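Local coordinates for SIR4-interacting protein SIF2 (Saccharomyces cerevisiae, PDB 1R5M) that acts as a WD40-repeat transcription corepressor in the Set3 complex and antagonizes telomeric silencing in yeast, at residues A[391-396]-A[414-419]; A[46-51]-A[408-413]. One frame throughout, in Å; residues are numbered along the deposited sequence.

Contact 1. Residues A[391-396]-A[414-419]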
ATOM      1  N   SER A 391     -12.891 -21.841  -9.206  1.00 14.56           N
ATOM      2  CA  SER A 391     -12.431 -23.125  -8.705  1.00 14.26           C
ATOM      3  C   SER A 391     -11.399 -23.756  -9.631  1.00 13.95           C
ATOM      4  O   SER A 391     -11.050 -24.917  -9.461  1.00 13.92           O
ATOM      5  CB  SER A 391     -13.620 -24.075  -8.533  1.00 16.38           C
ATOM      6  OG  SER A 391     -14.291 -24.281  -9.765  1.00 16.98           O
ATOM      7  N   GLN A 392     -10.889 -22.987 -10.592  1.00 12.67           N
ATOM      8  CA  GLN A 392      -9.915 -23.530 -11.535  1.00 12.12           C
ATOM      9  C   GLN A 392      -8.457 -23.501 -11.064  1.00 12.80           C
ATOM     10  O   GLN A 392      -7.572 -24.039 -11.733  1.00 12.91           O
ATOM     11  CB  GLN A 392     -10.070 -22.853 -12.901  1.00 12.39           C
ATOM     12  CG  GLN A 392     -11.167 -23.490 -13.773  1.00 14.53           C
ATOM     13  CD  GLN A 392     -12.535 -23.509 -13.105  1.00 16.05           C
ATOM     14  OE1 GLN A 392     -13.225 -22.491 -13.037  1.00 14.61           O
ATOM     15  NE2 GLN A 392     -12.932 -24.675 -12.606  1.00 17.74           N
ATOM     16  N   ASP A 393      -8.211 -22.872  -9.918  1.00 11.71           N
ATOM     17  CA  ASP A 393      -6.874 -22.847  -9.319  1.00 12.10           C
ATOM     18  C   ASP A 393      -7.026 -22.456  -7.858  1.00 10.97           C
ATOM     19  O   ASP A 393      -8.057 -21.905  -7.464  1.00 10.66           O
ATOM     20  CB  ASP A 393      -5.938 -21.855 -10.018  1.00 12.26           C
ATOM     21  CG  ASP A 393      -6.254 -20.419  -9.674  1.00 12.62           C
ATOM     22  OD1 ASP A 393      -7.009 -19.778 -10.434  1.00 12.93           O
ATOM     23  OD2 ASP A 393      -5.756 -19.932  -8.633  1.00 11.77           O
ATOM     24  N   ASN A 394      -6.008 -22.748  -7.052  1.00 11.13           N
ATOM     25  CA  ASN A 394      -6.038 -22.418  -5.628  1.00 10.90           C
ATOM     26  C   ASN A 394      -4.856 -21.523  -5.263  1.00 11.22           C
ATOM     27  O   ASN A 394      -4.406 -21.525  -4.119  1.00 11.58           O
ATOM     28  CB  ASN A 394      -5.961 -23.698  -4.792  1.00 12.24           C
ATOM     29  CG  ASN A 394      -4.590 -24.335  -4.849  1.00 11.91           C
ATOM     30  OD1 ASN A 394      -3.894 -24.216  -5.853  1.00 11.99           O
ATOM     31  ND2 ASN A 394      -4.194 -25.015  -3.772  1.00 13.26           N
ATOM     32  N   ASP A 395      -4.354 -20.756  -6.226  1.00 11.28           N
ATOM     33  CA  ASP A 395      -3.207 -19.891  -5.964  1.00 10.45           C
ATOM     34  C   ASP A 395      -3.560 -18.744  -5.017  1.00 11.26           C
ATOM     35  O   ASP A 395      -4.725 -18.368  -4.884  1.00 12.77           O
ATOM     36  CB  ASP A 395      -2.658 -19.338  -7.287  1.00 10.53           C
ATOM     37  CG  ASP A 395      -1.258 -18.744  -7.150  1.00 11.05           C
ATOM     38  OD1 ASP A 395      -0.608 -18.941  -6.103  1.00 12.97           O
ATOM     39  OD2 ASP A 395      -0.804 -18.086  -8.109  1.00 11.97           O
ATOM     40  N   TYR A 396      -2.534 -18.213  -4.356  1.00 12.06           N
ATOM     41  CA  TYR A 396      -2.679 -17.100  -3.420  1.00 12.77           C
ATOM     42  C   TYR A 396      -2.652 -15.775  -4.167  1.00 11.00           C
ATOM     43  O   TYR A 396      -2.068 -15.672  -5.241  1.00 11.22           O
ATOM     44  CB  TYR A 396      -1.497 -17.051  -2.440  1.00 13.87           C
ATOM     45  CG  TYR A 396      -1.342 -18.225  -1.510  1.00 16.05           C
ATOM     46  CD1 TYR A 396      -0.130 -18.909  -1.425  1.00 18.38           C
ATOM     47  CD2 TYR A 396      -2.389 -18.628  -0.683  1.00 17.40           C
ATOM     48  CE1 TYR A 396       0.038 -19.968  -0.533  1.00 20.52           C
ATOM     49  CE2 TYR A 396      -2.234 -19.683   0.209  1.00 20.58           C
ATOM     50  CZ  TYR A 396      -1.021 -20.348   0.283  1.00 21.64           C
ATOM     51  OH  TYR A 396      -0.872 -21.392   1.172  1.00 22.89           O
ATOM     52  N   SER A 414       0.426 -15.211  -6.636  1.00 12.40           N
ATOM     53  CA  SER A 414       1.806 -15.560  -6.318  1.00 14.38           C
ATOM     54  C   SER A 414       2.557 -16.247  -7.450  1.00 14.52           C
ATOM     55  O   SER A 414       3.720 -15.935  -7.701  1.00 16.55           O
ATOM     56  CB  SER A 414       1.858 -16.443  -5.066  1.00 14.57           C
ATOM     57  OG  SER A 414       1.402 -17.756  -5.329  1.00 21.70           O
ATOM     58  N   LEU A 415       1.888 -17.158  -8.150  1.00 14.14           N
ATOM     59  CA  LEU A 415       2.530 -17.908  -9.224  1.00 13.75           C
ATOM     60  C   LEU A 415       1.906 -17.785 -10.611  1.00 14.15           C
ATOM     61  O   LEU A 415       2.623 -17.634 -11.605  1.00 15.16           O
ATOM     62  CB  LEU A 415       2.592 -19.387  -8.830  1.00 15.77           C
ATOM     63  CG  LEU A 415       3.429 -19.687  -7.584  1.00 17.31           C
ATOM     64  CD1 LEU A 415       3.163 -21.102  -7.095  1.00 19.50           C
ATOM     65  CD2 LEU A 415       4.901 -19.488  -7.909  1.00 18.40           C
ATOM     66  N   GLN A 416       0.581 -17.849 -10.688  1.00 13.38           N
ATOM     67  CA  GLN A 416      -0.082 -17.768 -11.984  1.00 12.67           C
ATOM     68  C   GLN A 416      -0.199 -16.357 -12.537  1.00 12.91           C
ATOM     69  O   GLN A 416       0.281 -15.390 -11.941  1.00 13.54           O
ATOM     70  CB  GLN A 416      -1.471 -18.419 -11.929  1.00 13.97           C
ATOM     71  CG  GLN A 416      -2.472 -17.731 -11.022  1.00 14.59           C
ATOM     72  CD  GLN A 416      -3.842 -18.382 -11.084  1.00 16.00           C
ATOM     73  OE1 GLN A 416      -3.964 -19.563 -11.412  1.00 17.51           O
ATOM     74  NE2 GLN A 416      -4.876 -17.623 -10.754  1.00 12.96           N
ATOM     75  N   GLU A 417      -0.841 -16.254 -13.691  1.00 13.24           N
ATOM     76  CA  GLU A 417      -1.016 -14.979 -14.363  1.00 13.61           C
ATOM     77  C   GLU A 417      -1.836 -13.985 -13.559  1.00 12.81           C
ATOM     78  O   GLU A 417      -2.751 -14.362 -12.828  1.00 13.77           O
ATOM     79  CB  GLU A 417      -1.672 -15.207 -15.724  1.00 15.99           C
ATOM     80  CG  GLU A 417      -0.814 -16.036 -16.666  1.00 20.92           C
ATOM     81  CD  GLU A 417      -1.529 -16.393 -17.947  1.00 26.07           C
ATOM     82  OE1 GLU A 417      -2.629 -16.980 -17.866  1.00 29.06           O
ATOM     83  OE2 GLU A 417      -0.990 -16.093 -19.036  1.00 29.76           O
ATOM     84  N   GLY A 418      -1.484 -12.710 -13.696  1.00 12.41           N
ATOM     85  CA  GLY A 418      -2.219 -11.665 -13.009  1.00 12.47           C
ATOM     86  C   GLY A 418      -3.550 -11.483 -13.710  1.00 12.02           C
ATOM     87  O   GLY A 418      -3.764 -12.001 -14.809  1.00 11.75           O
ATOM     88  N   SER A 419      -4.446 -10.729 -13.092  1.00 11.32           N
ATOM     89  CA  SER A 419      -5.763 -10.517 -13.670  1.00 11.07           C
ATOM     90  C   SER A 419      -6.308  -9.126 -13.392  1.00 11.90           C
ATOM     91  O   SER A 419      -6.212  -8.631 -12.271  1.00 13.82           O
ATOM     92  CB  SER A 419      -6.731 -11.566 -13.107  1.00 13.43           C
ATOM     93  OG  SER A 419      -8.051 -11.374 -13.581  1.00 17.67           O
TER
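Two consecutive backbone amides grip OD2 of Asp395. Leu415 N donates to the syn lone pair of Asp395 OD2 at 2.8 Å, while Gln416 N reaches Asp395 OD2 at 2.9 Å, nearly along the C-O axis and almost straight (172° at the hydrogen). The other oxygen is engaged as well: Ser414 OG donates to Asp395 OD1 in a very short 2.5 Å bond, and Tyr396 N comes to Asp395 OD1 at 2.7 Å from above the carboxylate plane. With CG anti to the backbone N (chi1 -164°), the carboxylate is carried into the start of the 414-419 loop, and bonds at both oxygens limit its rotation. These two loops lie at the same ends of antiparallel strands 397-402 and 408-413, within the eighth WD repeat of the beta-propeller. Next to the carboxylate, Ser414 N donates to Tyr396 O (2.9 Å), a backbone link where the loops meet those strands. An alanine at Asp395 would probably leave the amides of Leu415 and Gln416 and the hydroxyl of Ser414 without this acceptor, so that this part of the loop is less firmly held. Farther out, the side chains of Asp393 and Gln416 cross at about a right angle, their planes 59° apart, joined by a weak bond from Gln416 NE2 to Asp393 OD1 (3.0 Å). Asp393 OD2 meanwhile accepts from Asp395 N at 2.9 Å, forming an Asx turn.

Contact 2. Residues A[46-51]-A[408-413]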
ATOM      1  N   ASP A  46       0.551 -11.290 -17.494  1.00 13.48           N
ATOM      2  CA  ASP A  46       1.530 -12.337 -17.265  1.00 13.81           C
ATOM      3  C   ASP A  46       1.572 -12.346 -15.744  1.00 13.54           C
ATOM      4  O   ASP A  46       0.858 -11.567 -15.103  1.00 13.47           O
ATOM      5  CB  ASP A  46       2.913 -11.947 -17.800  1.00 15.46           C
ATOM      6  CG  ASP A  46       2.981 -11.961 -19.311  1.00 19.12           C
ATOM      7  OD1 ASP A  46       2.401 -12.885 -19.915  1.00 19.23           O
ATOM      8  OD2 ASP A  46       3.624 -11.059 -19.887  1.00 20.54           O
ATOM      9  N   ASN A  47       2.385 -13.210 -15.155  1.00 12.92           N
ATOM     10  CA  ASN A  47       2.477 -13.217 -13.702  1.00 13.57           C
ATOM     11  C   ASN A  47       3.028 -11.875 -13.250  1.00 13.29           C
ATOM     12  O   ASN A  47       3.930 -11.323 -13.879  1.00 14.33           O
ATOM     13  CB  ASN A  47       3.404 -14.327 -13.212  1.00 13.30           C
ATOM     14  CG  ASN A  47       3.802 -14.151 -11.755  1.00 15.13           C
ATOM     15  OD1 ASN A  47       4.852 -13.579 -11.451  1.00 14.97           O
ATOM     16  ND2 ASN A  47       2.953 -14.623 -10.846  1.00 15.03           N
ATOM     17  N   ILE A  48       2.471 -11.343 -12.170  1.00 12.65           N
ATOM     18  CA  ILE A  48       2.954 -10.081 -11.626  1.00 11.68           C
ATOM     19  C   ILE A  48       3.147 -10.248 -10.128  1.00 12.34           C
ATOM     20  O   ILE A  48       2.459 -11.039  -9.485  1.00 12.84           O
ATOM     21  CB  ILE A  48       1.979  -8.902 -11.887  1.00 11.89           C
ATOM     22  CG1 ILE A  48       0.625  -9.165 -11.223  1.00 10.52           C
ATOM     23  CG2 ILE A  48       1.824  -8.680 -13.388  1.00 12.95           C
ATOM     24  CD1 ILE A  48      -0.269  -7.938 -11.186  1.00 11.53           C
ATOM     25  N   VAL A  49       4.105  -9.511  -9.579  1.00 10.74           N
ATOM     26  CA  VAL A  49       4.395  -9.578  -8.155  1.00 11.47           C
ATOM     27  C   VAL A  49       3.480  -8.619  -7.401  1.00 12.21           C
ATOM     28  O   VAL A  49       2.915  -8.966  -6.362  1.00 14.60           O
ATOM     29  CB  VAL A  49       5.869  -9.217  -7.890  1.00 11.33           C
ATOM     30  CG1 VAL A  49       6.145  -9.215  -6.401  1.00 12.85           C
ATOM     31  CG2 VAL A  49       6.776 -10.222  -8.594  1.00 12.90           C
ATOM     32  N   SER A  50       3.347  -7.410  -7.934  1.00 11.85           N
ATOM     33  CA  SER A  50       2.486  -6.384  -7.354  1.00 11.67           C
ATOM     34  C   SER A  50       2.221  -5.369  -8.455  1.00 10.27           C
ATOM     35  O   SER A  50       2.844  -5.419  -9.516  1.00  9.39           O
ATOM     36  CB  SER A  50       3.171  -5.698  -6.171  1.00 13.35           C
ATOM     37  OG  SER A  50       4.253  -4.892  -6.606  1.00 15.79           O
ATOM     38  N   SER A  51       1.295  -4.451  -8.215  1.00  9.13           N
ATOM     39  CA  SER A  51       0.991  -3.445  -9.218  1.00  9.32           C
ATOM     40  C   SER A  51       0.406  -2.209  -8.564  1.00  9.07           C
ATOM     41  O   SER A  51      -0.006  -2.238  -7.406  1.00 10.94           O
ATOM     42  CB  SER A  51       0.012  -4.001 -10.263  1.00 11.43           C
ATOM     43  OG  SER A  51      -1.275  -4.228  -9.711  1.00 11.59           O
ATOM     44  N   LYS A 408     -11.730  -0.708 -12.015  1.00 10.85           N
ATOM     45  CA  LYS A 408     -10.825  -1.813 -12.314  1.00 10.53           C
ATOM     46  C   LYS A 408      -9.910  -2.105 -11.134  1.00 10.94           C
ATOM     47  O   LYS A 408      -9.493  -1.195 -10.416  1.00 10.15           O
ATOM     48  CB  LYS A 408      -9.948  -1.495 -13.531  1.00 11.53           C
ATOM     49  CG  LYS A 408     -10.709  -1.302 -14.834  1.00 11.41           C
ATOM     50  CD  LYS A 408      -9.759  -0.977 -15.972  1.00 15.05           C
ATOM     51  CE  LYS A 408     -10.518  -0.748 -17.268  1.00 16.22           C
ATOM     52  NZ  LYS A 408     -11.519   0.347 -17.129  1.00 17.46           N
ATOM     53  N   ILE A 409      -9.618  -3.384 -10.936  1.00  9.41           N
ATOM     54  CA  ILE A 409      -8.705  -3.820  -9.886  1.00 10.34           C
ATOM     55  C   ILE A 409      -7.727  -4.799 -10.514  1.00 10.40           C
ATOM     56  O   ILE A 409      -8.121  -5.673 -11.290  1.00 10.36           O
ATOM     57  CB  ILE A 409      -9.437  -4.527  -8.712  1.00  9.24           C
ATOM     58  CG1 ILE A 409     -10.227  -3.497  -7.902  1.00  9.33           C
ATOM     59  CG2 ILE A 409      -8.430  -5.238  -7.803  1.00 10.50           C
ATOM     60  CD1 ILE A 409     -10.994  -4.081  -6.721  1.00 10.64           C
ATOM     61  N   SER A 410      -6.447  -4.624 -10.205  1.00  8.83           N
ATOM     62  CA  SER A 410      -5.403  -5.504 -10.706  1.00 10.00           C
ATOM     63  C   SER A 410      -5.088  -6.475  -9.580  1.00 10.43           C
ATOM     64  O   SER A 410      -4.766  -6.061  -8.467  1.00 10.47           O
ATOM     65  CB  SER A 410      -4.156  -4.699 -11.075  1.00 12.35           C
ATOM     66  OG  SER A 410      -3.117  -5.554 -11.513  1.00 17.86           O
ATOM     67  N   VAL A 411      -5.187  -7.764  -9.887  1.00 10.50           N
ATOM     68  CA  VAL A 411      -4.951  -8.830  -8.925  1.00 10.85           C
ATOM     69  C   VAL A 411      -3.634  -9.542  -9.221  1.00 10.57           C
ATOM     70  O   VAL A 411      -3.418 -10.041 -10.328  1.00 11.47           O
ATOM     71  CB  VAL A 411      -6.105  -9.861  -8.973  1.00 11.48           C
ATOM     72  CG1 VAL A 411      -5.904 -10.923  -7.915  1.00 13.68           C
ATOM     73  CG2 VAL A 411      -7.443  -9.156  -8.775  1.00 13.26           C
ATOM     74  N   ALA A 412      -2.758  -9.584  -8.227  1.00 10.50           N
ATOM     75  CA  ALA A 412      -1.467 -10.236  -8.380  1.00 10.86           C
ATOM     76  C   ALA A 412      -1.448 -11.576  -7.654  1.00 10.86           C
ATOM     77  O   ALA A 412      -1.519 -11.625  -6.425  1.00 10.07           O
ATOM     78  CB  ALA A 412      -0.354  -9.325  -7.837  1.00 12.76           C
ATOM     79  N   TYR A 413      -1.372 -12.663  -8.417  1.00 10.77           N
ATOM     80  CA  TYR A 413      -1.310 -13.997  -7.826  1.00 10.80           C
ATOM     81  C   TYR A 413       0.157 -14.334  -7.596  1.00 12.06           C
ATOM     82  O   TYR A 413       1.036 -13.816  -8.288  1.00 14.46           O
ATOM     83  CB  TYR A 413      -1.943 -15.044  -8.750  1.00 10.78           C
ATOM     84  CG  TYR A 413      -3.447 -14.946  -8.859  1.00 10.16           C
ATOM     85  CD1 TYR A 413      -4.048 -14.171  -9.854  1.00 10.31           C
ATOM     86  CD2 TYR A 413      -4.272 -15.628  -7.969  1.00 11.61           C
ATOM     87  CE1 TYR A 413      -5.437 -14.084  -9.959  1.00 13.42           C
ATOM     88  CE2 TYR A 413      -5.662 -15.544  -8.063  1.00 12.41           C
ATOM     89  CZ  TYR A 413      -6.233 -14.773  -9.059  1.00 13.26           C
ATOM     90  OH  TYR A 413      -7.606 -14.692  -9.157  1.00 16.12           O
TER
HETATM   91  O   HOH W   1       0.147 -12.758 -10.871  1.00 11.67           O
HETATM   92  O   HOH W   2      -1.722  -6.096  -7.974  1.00 13.74           O
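Ile48 lays its side chain over the methyl of Ala412, with CG1 of Ile48 3.5 Å from CB of Ala412. CG1 stands between the backbone N and the carbonyl carbon (chi1 61°), and CD1 goes on to lie 3.7 Å from Ser410 OG. Val49 O also approaches the Ala412 methyl, at 3.6 Å from its CB, so this small side chain is covered by both side chain and backbone. Beyond it, Ser410 OG donates to Ser51 OG at 2.9 Å; Ser51 OG, which also bonds to Ser401, donates to a water that in turn donates to Ser410 O. The Tyr413 end is looser. There Ile48 O and Tyr413 O, both acceptors, face each other at 3.3 Å, and a second water accepts from Ile48 N (3.0 Å) and from Tyr413 N (2.9 Å), serving two donors that could not bond each other. Partly exposed Asn47 borders this watery side, its ND2 held by Gln416 O. The touching parts run 135° apart and share no direct backbone hydrogen bond, which identifies face packing rather than strand pairing: neighbouring blades of a WD40 beta-propeller, the first against the eighth.

From the N terminus, strand 37-44 pairs antiparallel with strand 419-422, so the first strand of the modelled domain completes its last blade, the usual closure of a WD40 propeller. Segment 46-51 then leads into the first blade's own sheet. After the circuit of repeats come 391-396, 408-413 and 414-419, in that order. Contact 2 therefore spans 356 intervening residues and joins the two ends of the ring, whereas contact 1 closes a 17-residue excursion inside WD repeat 8. The two cross, their segments alternating, with centres about 10 Å apart. Probable hydrogen bonds, from Val411 N to Ser419 O (2.7 Å) and from Gly418 N to Asp46 O (3.0 Å), connect them.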